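Local coordinates for protein peptidoglycan synthase activator LpoP (Pseudomonas aeruginosa, PDB 6W5Q) that probably activates a peptidoglycan synthase in cell-wall building, as a lipoprotein whose C-terminal globular domain, the part described here, contains a tetratricopeptide repeat region, at residues A[14-17]-A[18-22]; A[37-40]-A[41-44]; A[72-75]-A[76-80]; A[89-92]-A[93-97]. All coordinates share one frame; numbering follows the deposited sequence.

Contact 1 of 4, residues A[14-17]-A[18-22]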
loop_
_atom_site.group_PDB
_atom_site.type_symbol
_atom_site.label_atom_id
_atom_site.label_comp_id
_atom_site.label_asym_id
_atom_site.label_seq_id
_atom_site.Cartn_x
_atom_site.Cartn_y
_atom_site.Cartn_z
ATOM N N PRO A 14 -7.487 -3.526 -17.496
ATOM C CA PRO A 14 -7.506 -2.128 -17.030
ATOM C C PRO A 14 -6.780 -1.927 -15.715
ATOM O O PRO A 14 -5.935 -1.028 -15.617
ATOM C CB PRO A 14 -9.005 -1.814 -16.921
ATOM C CG PRO A 14 -9.690 -3.132 -16.926
ATOM C CD PRO A 14 -8.848 -4.017 -17.775
ATOM N N VAL A 15 -7.068 -2.741 -14.696
ATOM C CA VAL A 15 -6.380 -2.552 -13.426
ATOM C C VAL A 15 -4.889 -2.781 -13.610
ATOM O O VAL A 15 -4.061 -1.984 -13.147
ATOM C CB VAL A 15 -6.966 -3.467 -12.337
ATOM C CG1 VAL A 15 -6.238 -3.229 -11.034
ATOM C CG2 VAL A 15 -8.447 -3.198 -12.135
ATOM N N LEU A 16 -4.522 -3.839 -14.340
ATOM C CA LEU A 16 -3.105 -4.133 -14.517
ATOM C C LEU A 16 -2.409 -3.032 -15.307
ATOM O O LEU A 16 -1.246 -2.708 -15.037
ATOM C CB LEU A 16 -2.922 -5.502 -15.184
ATOM C CG LEU A 16 -1.483 -5.912 -15.529
ATOM C CD1 LEU A 16 -0.669 -6.166 -14.266
ATOM C CD2 LEU A 16 -1.450 -7.176 -16.418
ATOM N N ALA A 17 -3.104 -2.436 -16.276
ATOM C CA ALA A 17 -2.507 -1.334 -17.022
ATOM C C ALA A 17 -2.131 -0.188 -16.086
ATOM O O ALA A 17 -1.017 0.348 -16.161
ATOM C CB ALA A 17 -3.462 -0.856 -18.117
ATOM N N MET A 18 -3.042 0.185 -15.181
ATOM C CA MET A 18 -2.771 1.287 -14.262
ATOM C C MET A 18 -1.647 0.943 -13.290
ATOM O O MET A 18 -0.763 1.771 -13.033
ATOM C CB MET A 18 -4.049 1.660 -13.510
ATOM C CG MET A 18 -5.078 2.394 -14.394
ATOM S SD MET A 18 -4.390 3.867 -15.195
ATOM C CE MET A 18 -4.215 3.341 -16.898
ATOM N N LEU A 19 -1.661 -0.274 -12.743
ATOM C CA LEU A 19 -0.553 -0.738 -11.908
ATOM C C LEU A 19 0.765 -0.668 -12.662
ATOM O O LEU A 19 1.756 -0.125 -12.156
ATOM C CB LEU A 19 -0.809 -2.175 -11.424
ATOM C CG LEU A 19 -2.058 -2.374 -10.559
ATOM C CD1 LEU A 19 -2.025 -3.701 -9.821
ATOM C CD2 LEU A 19 -2.228 -1.227 -9.578
ATOM N N THR A 20 0.795 -1.230 -13.873
ATOM C CA THR A 20 2.001 -1.184 -14.701
ATOM C C THR A 20 2.462 0.253 -14.928
ATOM O O THR A 20 3.654 0.572 -14.801
ATOM C CB THR A 20 1.734 -1.856 -16.041
ATOM O OG1 THR A 20 1.502 -3.250 -15.834
ATOM C CG2 THR A 20 2.912 -1.672 -16.969
ATOM N N THR A 21 1.521 1.131 -15.281
ATOM C CA THR A 21 1.854 2.534 -15.475
ATOM C C THR A 21 2.364 3.163 -14.182
ATOM O O THR A 21 3.374 3.877 -14.184
ATOM C CB THR A 21 0.626 3.270 -16.003
ATOM O OG1 THR A 21 0.332 2.787 -17.321
ATOM C CG2 THR A 21 0.880 4.763 -16.052
ATOM N N ALA A 22 1.677 2.904 -13.066
ATOM C CA ALA A 22 2.134 3.404 -11.767
ATOM C C ALA A 22 3.558 2.965 -11.462
ATOM O O ALA A 22 4.374 3.766 -11.002
ATOM C CB ALA A 22 1.202 2.935 -10.658
#
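Thr20 and Thr21 each reach one turn back along helix 13-28 and grip a backbone carbonyl twice. Thr20 N bonds to Leu16 O at 2.8 Å, and Thr20 OG1 meets the same Leu16 O at 2.9 Å. The two donors come from opposite faces of the carbonyl plane. The amide lies a little out of that plane. The hydroxyl sits well above it, 39° out, and uses no lone-pair direction. Thr21 repeats the double grip on Ala17 O, with Thr21 OG1 at 3.0 Å from that oxygen. In both threonines OG1 stands anti to the carbonyl carbon (chi1 near -66°). This setting swings the hydroxyl back over the preceding turn, while CG2 points on beside the residue's own carbonyl carbon. The side chain of Leu16 passes at a slant to that of Thr20, and its CD1 stays 4.0 Å from Thr20 OG1.

Val15, Met18 and Leu19 form the apolar side that packs on the domain. Val15 CG1 lies 4.3 Å from Leu19 CG, and CG of Leu19 also sits 3.3 Å from Val15 O. Leu19 N donates an almost straight bond to that same oxygen, with an N-H...O angle of 176°. Met18 is bent at chi2 and chi3, and its CE turns back to 4.4 Å from Ala17 CB. All three apolar residues face helix 31-44, and Val15 and Leu19 also touch helix 49-61. The arrangement is that of a packed alpha-helix, here the first of the all-helical domain, with threonine hydroxyls bonded back to the i-4 carbonyls.

Contact 2 of 4, residues A[37-40]-A[41-44]. With SO4 (sulfate ion), chain I.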
loop_
_atom_site.group_PDB
_atom_site.type_symbol
_atom_site.label_atom_id
_atom_site.label_comp_id
_atom_site.label_asym_id
_atom_site.label_seq_id
_atom_site.Cartn_x
_atom_site.Cartn_y
_atom_site.Cartn_z
ATOM N N SER A 37 -1.946 7.640 -10.911
ATOM C CA SER A 37 -2.294 6.420 -11.642
ATOM C C SER A 37 -2.964 5.400 -10.735
ATOM O O SER A 37 -3.859 4.663 -11.170
ATOM C CB SER A 37 -1.052 5.786 -12.274
ATOM O OG SER A 37 -0.446 6.630 -13.225
ATOM N N LEU A 38 -2.531 5.318 -9.478
ATOM C CA LEU A 38 -3.169 4.378 -8.570
ATOM C C LEU A 38 -4.547 4.875 -8.130
ATOM O O LEU A 38 -5.451 4.062 -7.901
ATOM C CB LEU A 38 -2.232 4.110 -7.379
ATOM C CG LEU A 38 -0.947 3.375 -7.845
ATOM C CD1 LEU A 38 0.145 3.288 -6.796
ATOM C CD2 LEU A 38 -1.259 1.950 -8.373
ATOM N N GLU A 39 -4.747 6.188 -8.026
ATOM C CA GLU A 39 -6.096 6.664 -7.726
ATOM C C GLU A 39 -7.026 6.440 -8.913
ATOM O O GLU A 39 -8.235 6.282 -8.733
ATOM C CB GLU A 39 -6.079 8.146 -7.328
ATOM C CG GLU A 39 -5.137 8.497 -6.195
ATOM C CD GLU A 39 -5.739 8.254 -4.823
ATOM O OE1 GLU A 39 -5.048 8.531 -3.823
ATOM O OE2 GLU A 39 -6.900 7.787 -4.743
ATOM N N ARG A 40 -6.482 6.405 -10.129
ATOM C CA ARG A 40 -7.308 6.049 -11.278
ATOM C C ARG A 40 -7.630 4.559 -11.252
ATOM O O ARG A 40 -8.745 4.150 -11.596
ATOM C CB ARG A 40 -6.596 6.473 -12.578
ATOM C CG ARG A 40 -7.412 6.278 -13.881
ATOM C CD ARG A 40 -6.673 6.850 -15.113
ATOM N NE ARG A 40 -7.543 7.147 -16.259
ATOM C CZ ARG A 40 -7.494 6.514 -17.439
ATOM N NH1 ARG A 40 -6.617 5.533 -17.638
ATOM N NH2 ARG A 40 -8.322 6.856 -18.433
ATOM N N ALA A 41 -6.676 3.735 -10.807
ATOM C CA ALA A 41 -6.924 2.304 -10.648
ATOM C C ALA A 41 -8.112 2.028 -9.722
ATOM O O ALA A 41 -8.876 1.076 -9.945
ATOM C CB ALA A 41 -5.656 1.626 -10.117
ATOM N N GLN A 42 -8.275 2.846 -8.667
ATOM C CA GLN A 42 -9.394 2.676 -7.735
ATOM C C GLN A 42 -10.748 2.952 -8.373
ATOM O O GLN A 42 -11.763 2.429 -7.906
ATOM C CB GLN A 42 -9.238 3.594 -6.536
ATOM C CG GLN A 42 -8.056 3.306 -5.679
ATOM C CD GLN A 42 -8.258 3.853 -4.290
ATOM O OE1 GLN A 42 -9.068 3.340 -3.526
ATOM N NE2 GLN A 42 -7.545 4.917 -3.964
ATOM N N ARG A 43 -10.807 3.802 -9.401
ATOM C CA ARG A 43 -12.081 4.017 -10.085
ATOM C C ARG A 43 -12.577 2.739 -10.751
ATOM O O ARG A 43 -13.792 2.533 -10.883
ATOM C CB ARG A 43 -11.939 5.133 -11.110
ATOM C CG ARG A 43 -11.690 6.502 -10.497
ATOM C CD ARG A 43 -11.231 7.487 -11.571
ATOM N NE ARG A 43 -12.263 7.751 -12.571
ATOM C CZ ARG A 43 -12.033 8.384 -13.715
ATOM N NH1 ARG A 43 -10.803 8.806 -13.986
ATOM N NH2 ARG A 43 -13.024 8.606 -14.578
ATOM N N ILE A 44 -11.653 1.877 -11.175
ATOM C CA ILE A 44 -11.991 0.574 -11.741
ATOM C C ILE A 44 -12.163 -0.478 -10.652
ATOM O O ILE A 44 -13.063 -1.317 -10.718
ATOM C CB ILE A 44 -10.899 0.158 -12.748
ATOM C CG1 ILE A 44 -10.809 1.164 -13.896
ATOM C CG2 ILE A 44 -11.139 -1.247 -13.260
ATOM C CD1 ILE A 44 -9.413 1.707 -14.085
HETATM S S SO4 I . -10.121 9.736 -17.096
HETATM O O1 SO4 I . -8.977 10.516 -16.617
HETATM O O2 SO4 I . -11.391 10.284 -16.643
HETATM O O3 SO4 I . -10.120 9.667 -18.557
HETATM O O4 SO4 I . -10.022 8.386 -16.564
#
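Arg40 starts with CG anti to the backbone N (chi1 -175°) and runs extended to NE, whereas Arg43 sets off beside its own N and bends at chi3 (65°). These torsions bring both guanidinium groups to one sulfate. The setting is the C-terminal half of helix 31-44, within the tetratricopeptide repeat region. The sulfate probably comes from the crystallisation liquor. Arg40 presents the edge of its guanidinium to the ion. Arg40 NE bonds to sulfate O4 at 2.8 Å, and Arg40 NH2 also bonds to that oxygen. Arg43 NH2 bonds to sulfate O2 at 3.1 Å. Arg43 NH1 makes weak bonds to O2 and to O4, the oxygen that Arg40 also holds. The anion probably offsets the like charges of the two arginines.

On another side of the helix, Glu39 and Gln42 lie side by side and point the same way. Their carboxylate and amide planes are 34° apart. Each has a partner elsewhere: Glu39 OE1 forms a salt bridge with Arg59, and Gln42 OE1 bonds to Arg74. Leu38 packs on Leu19 and Ala22 of helix 13-28. In the backbone, Ala41 N bonds to Ser37 O at 3.0 Å. Further along, the methyl Ile44 CD1 folds back to 3.6 Å from Arg40 O.

Contact 3 of 4, residues A[72-75]-A[76-80]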
loop_
_atom_site.group_PDB
_atom_site.type_symbol
_atom_site.label_atom_id
_atom_site.label_comp_id
_atom_site.label_asym_id
_atom_site.label_seq_id
_atom_site.Cartn_x
_atom_site.Cartn_y
_atom_site.Cartn_z
ATOM N N ALA A 72 -3.039 1.510 3.738
ATOM C CA ALA A 72 -2.648 0.122 3.972
ATOM C C ALA A 72 -3.615 -0.574 4.926
ATOM O O ALA A 72 -3.928 -1.765 4.755
ATOM C CB ALA A 72 -1.222 0.061 4.517
ATOM N N ARG A 73 -4.097 0.155 5.941
ATOM C CA ARG A 73 -5.049 -0.433 6.877
ATOM C C ARG A 73 -6.373 -0.698 6.193
ATOM O O ARG A 73 -7.079 -1.651 6.538
ATOM C CB ARG A 73 -5.239 0.477 8.094
ATOM C CG ARG A 73 -4.165 0.317 9.147
ATOM C CD ARG A 73 -4.755 0.440 10.557
ATOM N NE ARG A 73 -3.971 -0.263 11.585
ATOM C CZ ARG A 73 -2.991 0.311 12.273
ATOM N NH1 ARG A 73 -2.688 1.574 12.036
ATOM N NH2 ARG A 73 -2.312 -0.364 13.181
ATOM N N ARG A 74 -6.712 0.120 5.201
ATOM C CA ARG A 74 -7.906 -0.154 4.418
ATOM C C ARG A 74 -7.689 -1.366 3.512
ATOM O O ARG A 74 -8.531 -2.265 3.460
ATOM C CB ARG A 74 -8.311 1.093 3.616
ATOM C CG ARG A 74 -9.691 0.975 2.997
ATOM C CD ARG A 74 -10.321 2.329 2.714
ATOM N NE ARG A 74 -9.594 3.081 1.702
ATOM C CZ ARG A 74 -9.806 2.967 0.395
ATOM N NH1 ARG A 74 -10.718 2.112 -0.075
ATOM N NH2 ARG A 74 -9.097 3.701 -0.448
ATOM N N GLY A 75 -6.571 -1.411 2.786
ATOM C CA GLY A 75 -6.279 -2.592 1.977
ATOM C C GLY A 75 -6.381 -3.879 2.772
ATOM O O GLY A 75 -6.946 -4.874 2.303
ATOM N N LEU A 76 -5.884 -3.854 4.008
ATOM C CA LEU A 76 -5.934 -5.019 4.886
ATOM C C LEU A 76 -7.358 -5.534 5.068
ATOM O O LEU A 76 -7.601 -6.740 4.995
ATOM C CB LEU A 76 -5.319 -4.643 6.231
ATOM C CG LEU A 76 -4.681 -5.651 7.162
ATOM C CD1 LEU A 76 -3.789 -6.625 6.428
ATOM C CD2 LEU A 76 -3.882 -4.855 8.156
ATOM N N SER A 77 -8.324 -4.639 5.272
ATOM C CA SER A 77 -9.698 -5.097 5.441
ATOM C C SER A 77 -10.245 -5.812 4.201
ATOM O O SER A 77 -11.241 -6.538 4.306
ATOM C CB SER A 77 -10.596 -3.918 5.818
ATOM O OG SER A 77 -10.479 -2.856 4.896
ATOM N N TYR A 78 -9.634 -5.624 3.032
ATOM C CA TYR A 78 -10.059 -6.297 1.811
ATOM C C TYR A 78 -9.180 -7.496 1.493
ATOM O O TYR A 78 -9.430 -8.201 0.514
ATOM C CB TYR A 78 -10.033 -5.336 0.611
ATOM C CG TYR A 78 -10.679 -3.971 0.792
ATOM C CD1 TYR A 78 -11.725 -3.771 1.682
ATOM C CD2 TYR A 78 -10.251 -2.887 0.037
ATOM C CE1 TYR A 78 -12.310 -2.515 1.826
ATOM C CE2 TYR A 78 -10.824 -1.642 0.165
ATOM C CZ TYR A 78 -11.851 -1.457 1.066
ATOM O OH TYR A 78 -12.417 -0.209 1.195
ATOM N N ALA A 79 -8.142 -7.716 2.279
ATOM C CA ALA A 79 -7.126 -8.717 2.015
ATOM C C ALA A 79 -7.426 -10.044 2.691
ATOM O O ALA A 79 -6.536 -10.890 2.767
ATOM C CB ALA A 79 -5.757 -8.194 2.473
ATOM N N ASN A 80 -8.652 -10.242 3.176
ATOM C CA ASN A 80 -8.972 -11.431 3.958
ATOM C C ASN A 80 -8.733 -12.701 3.155
ATOM O O ASN A 80 -9.134 -12.804 1.993
ATOM C CB ASN A 80 -10.417 -11.374 4.439
ATOM C CG ASN A 80 -10.526 -10.876 5.865
ATOM O OD1 ASN A 80 -9.602 -10.240 6.386
ATOM N ND2 ASN A 80 -11.654 -11.169 6.514
#
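The backbone of 72-75 and 76-80 belongs to the C-terminal part of helix 65-78, in the tetratricopeptide repeat region, and goes on into a turn. Leu76 N bonds to Ala72 O at 3.0 Å in the regular i-4 pattern. The pattern then tightens. Ser77 N makes only weak bonds, to Arg73 O and Arg74 O, and Tyr78 N bonds to Gly75 O, three residues back, at 2.9 Å.

The main side-chain pair is Arg74 and Tyr78. With CG anti to its N, Arg74 reaches out from the helix and bends at chi3 (65°), which brings NH1 to the tyrosine hydroxyl. Arg74 NH1 donates to Tyr78 OH at 3.1 Å. The hydroxyl lies at the guanidinium edge, almost in its plane, and the tyrosine ring is turned 75° against that plane. Arg74 CG also lies 3.5 Å from Tyr78 OH. The carbonyl oxygen Arg74 O sits over the centre of the Tyr78 ring, 3.7 Å above one face. Ser77 OG turns back to the same carbonyl. Its modelled distance from Arg74 O is 2.5 Å, very short, so the exact length is doubtful.

On one side of this helix, Leu76 packs on Trp90 and Ile93 of helix 83-99, and Ala72 joins it against Ile93. On another, Arg74 touches Leu52 of helix 49-61, while Tyr78 rests on Pro49 and Leu52 of that same helix.

Contact 4 of 4, residues A[89-92]-A[93-97]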
loop_
_atom_site.group_PDB
_atom_site.type_symbol
_atom_site.label_atom_id
_atom_site.label_comp_id
_atom_site.label_asym_id
_atom_site.label_seq_id
_atom_site.Cartn_x
_atom_site.Cartn_y
_atom_site.Cartn_z
ATOM N N LEU A 89 1.121 -5.851 3.811
ATOM C CA LEU A 89 0.451 -4.639 4.290
ATOM C C LEU A 89 0.847 -4.325 5.740
ATOM O O LEU A 89 1.120 -3.164 6.081
ATOM C CB LEU A 89 -1.074 -4.789 4.129
ATOM C CG LEU A 89 -1.628 -4.682 2.682
ATOM C CD1 LEU A 89 -2.954 -5.401 2.510
ATOM C CD2 LEU A 89 -1.783 -3.215 2.194
ATOM N N TRP A 90 0.936 -5.347 6.599
ATOM C CA TRP A 90 1.348 -5.079 7.974
ATOM C C TRP A 90 2.764 -4.503 8.033
ATOM O O TRP A 90 3.023 -3.568 8.800
ATOM C CB TRP A 90 1.245 -6.340 8.827
ATOM C CG TRP A 90 -0.132 -6.596 9.354
ATOM C CD1 TRP A 90 -0.896 -7.708 9.137
ATOM C CD2 TRP A 90 -0.914 -5.731 10.204
ATOM N NE1 TRP A 90 -2.101 -7.588 9.794
ATOM C CE2 TRP A 90 -2.136 -6.391 10.460
ATOM C CE3 TRP A 90 -0.696 -4.470 10.776
ATOM C CZ2 TRP A 90 -3.139 -5.830 11.249
ATOM C CZ3 TRP A 90 -1.704 -3.912 11.562
ATOM C CH2 TRP A 90 -2.910 -4.592 11.786
ATOM N N GLU A 91 3.689 -5.043 7.227
ATOM C CA GLU A 91 5.038 -4.480 7.178
ATOM C C GLU A 91 5.008 -3.016 6.753
ATOM O O GLU A 91 5.714 -2.183 7.325
ATOM C CB GLU A 91 5.933 -5.290 6.234
ATOM C CG GLU A 91 7.298 -4.640 6.018
ATOM C CD GLU A 91 8.090 -4.452 7.332
ATOM O OE1 GLU A 91 7.880 -5.236 8.291
ATOM O OE2 GLU A 91 8.931 -3.516 7.409
ATOM N N LEU A 92 4.176 -2.682 5.762
ATOM C CA LEU A 92 3.979 -1.282 5.399
ATOM C C LEU A 92 3.453 -0.471 6.575
ATOM O O LEU A 92 3.861 0.675 6.786
ATOM C CB LEU A 92 3.003 -1.176 4.225
ATOM C CG LEU A 92 3.582 -1.049 2.818
ATOM C CD1 LEU A 92 4.554 -2.192 2.514
ATOM C CD2 LEU A 92 2.443 -0.970 1.776
ATOM N N ILE A 93 2.518 -1.035 7.336
ATOM C CA ILE A 93 1.963 -0.307 8.476
ATOM C C ILE A 93 3.034 -0.091 9.544
ATOM O O ILE A 93 3.126 0.990 10.137
ATOM C CB ILE A 93 0.737 -1.062 9.024
ATOM C CG1 ILE A 93 -0.398 -1.023 7.999
ATOM C CG2 ILE A 93 0.309 -0.512 10.389
ATOM C CD1 ILE A 93 -1.541 -1.944 8.309
ATOM N N ALA A 94 3.856 -1.116 9.798
ATOM C CA ALA A 94 4.983 -0.990 10.716
ATOM C C ALA A 94 5.901 0.145 10.293
ATOM O O ALA A 94 6.344 0.953 11.117
ATOM C CB ALA A 94 5.767 -2.305 10.770
ATOM N N GLN A 95 6.210 0.210 8.999
ATOM C CA GLN A 95 7.134 1.228 8.517
ATOM C C GLN A 95 6.526 2.607 8.619
ATOM O O GLN A 95 7.236 3.577 8.900
ATOM C CB GLN A 95 7.539 0.920 7.084
ATOM C CG GLN A 95 8.243 -0.396 6.949
ATOM C CD GLN A 95 8.793 -0.584 5.577
ATOM O OE1 GLN A 95 9.260 -1.675 5.223
ATOM N NE2 GLN A 95 8.741 0.476 4.770
ATOM N N ALA A 96 5.210 2.701 8.425
ATOM C CA ALA A 96 4.521 3.978 8.585
ATOM C C ALA A 96 4.458 4.412 10.053
ATOM O O ALA A 96 4.536 5.609 10.350
ATOM C CB ALA A 96 3.116 3.877 7.986
ATOM N N ARG A 97 4.278 3.464 10.990
ATOM C CA ARG A 97 4.317 3.840 12.407
ATOM C C ARG A 97 5.702 4.327 12.794
ATOM O O ARG A 97 5.837 5.340 13.491
ATOM C CB ARG A 97 3.921 2.665 13.308
ATOM C CG ARG A 97 2.538 2.092 13.027
ATOM C CD ARG A 97 1.477 3.143 13.188
ATOM N NE ARG A 97 1.699 3.982 14.353
ATOM C CZ ARG A 97 0.910 4.993 14.693
ATOM N NH1 ARG A 97 -0.143 5.286 13.950
ATOM N NH2 ARG A 97 1.174 5.713 15.776
#
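Helix 83-99, in the tetratricopeptide repeat region, lies between helices 65-78 and 103-114 in the helical array, and Trp90 and Ile93 meet on it one turn apart. The Ile93 methyl CD1 approaches the six-membered part of the indole, 3.6 Å from Trp90 CE3, and Ile93 CG2 is 4.1 Å from Trp90 CZ3. The two side chains lie at a slant to each other. Ile93 CG1 is anti to the carbonyl carbon (chi1 -67°), which turns its end back along the helix to the ring. Trp90 also touches Lys112 and Ala113 of helix 103-114.

Glu91 and Gln95 lie next to each other on a different side. Glu91 bends at chi2, and its OE2 comes within 3.2 Å of Gln95 CG. Its OE1 forms a salt bridge with Arg110, which ties this residue to helix 103-114. Leu92 faces Tyr53 and Gln57 of helix 49-61. Regular backbone bonds hold the turns: Ile93 N to Leu89 O and Ala94 N to Trp90 O are both 2.8 Å long. The methyl Ala94 CB sits 3.4 Å from Glu91 O.

All four contacts are turns of single helices in one helical array. Contact 1 lies at the surface, contacts 2 and 3 are partly buried, and contact 4 is buried. Contacts 1 and 2 belong to successive helices and pack directly, with Val15 CG2 3.5 Å from Ile44 CG2. Contacts 3 and 4 form a similar pair, where Arg73 CG is 3.6 Å from Ile93 CD1. Contacts 2 and 3 touch through a polar side-chain pair. The chemistry differs: threonine hydroxyls in contact 1, arginines round an anion in contact 2, an arginine-tyrosine bond near a helix end in contact 3, and indole-aliphatic packing in contact 4.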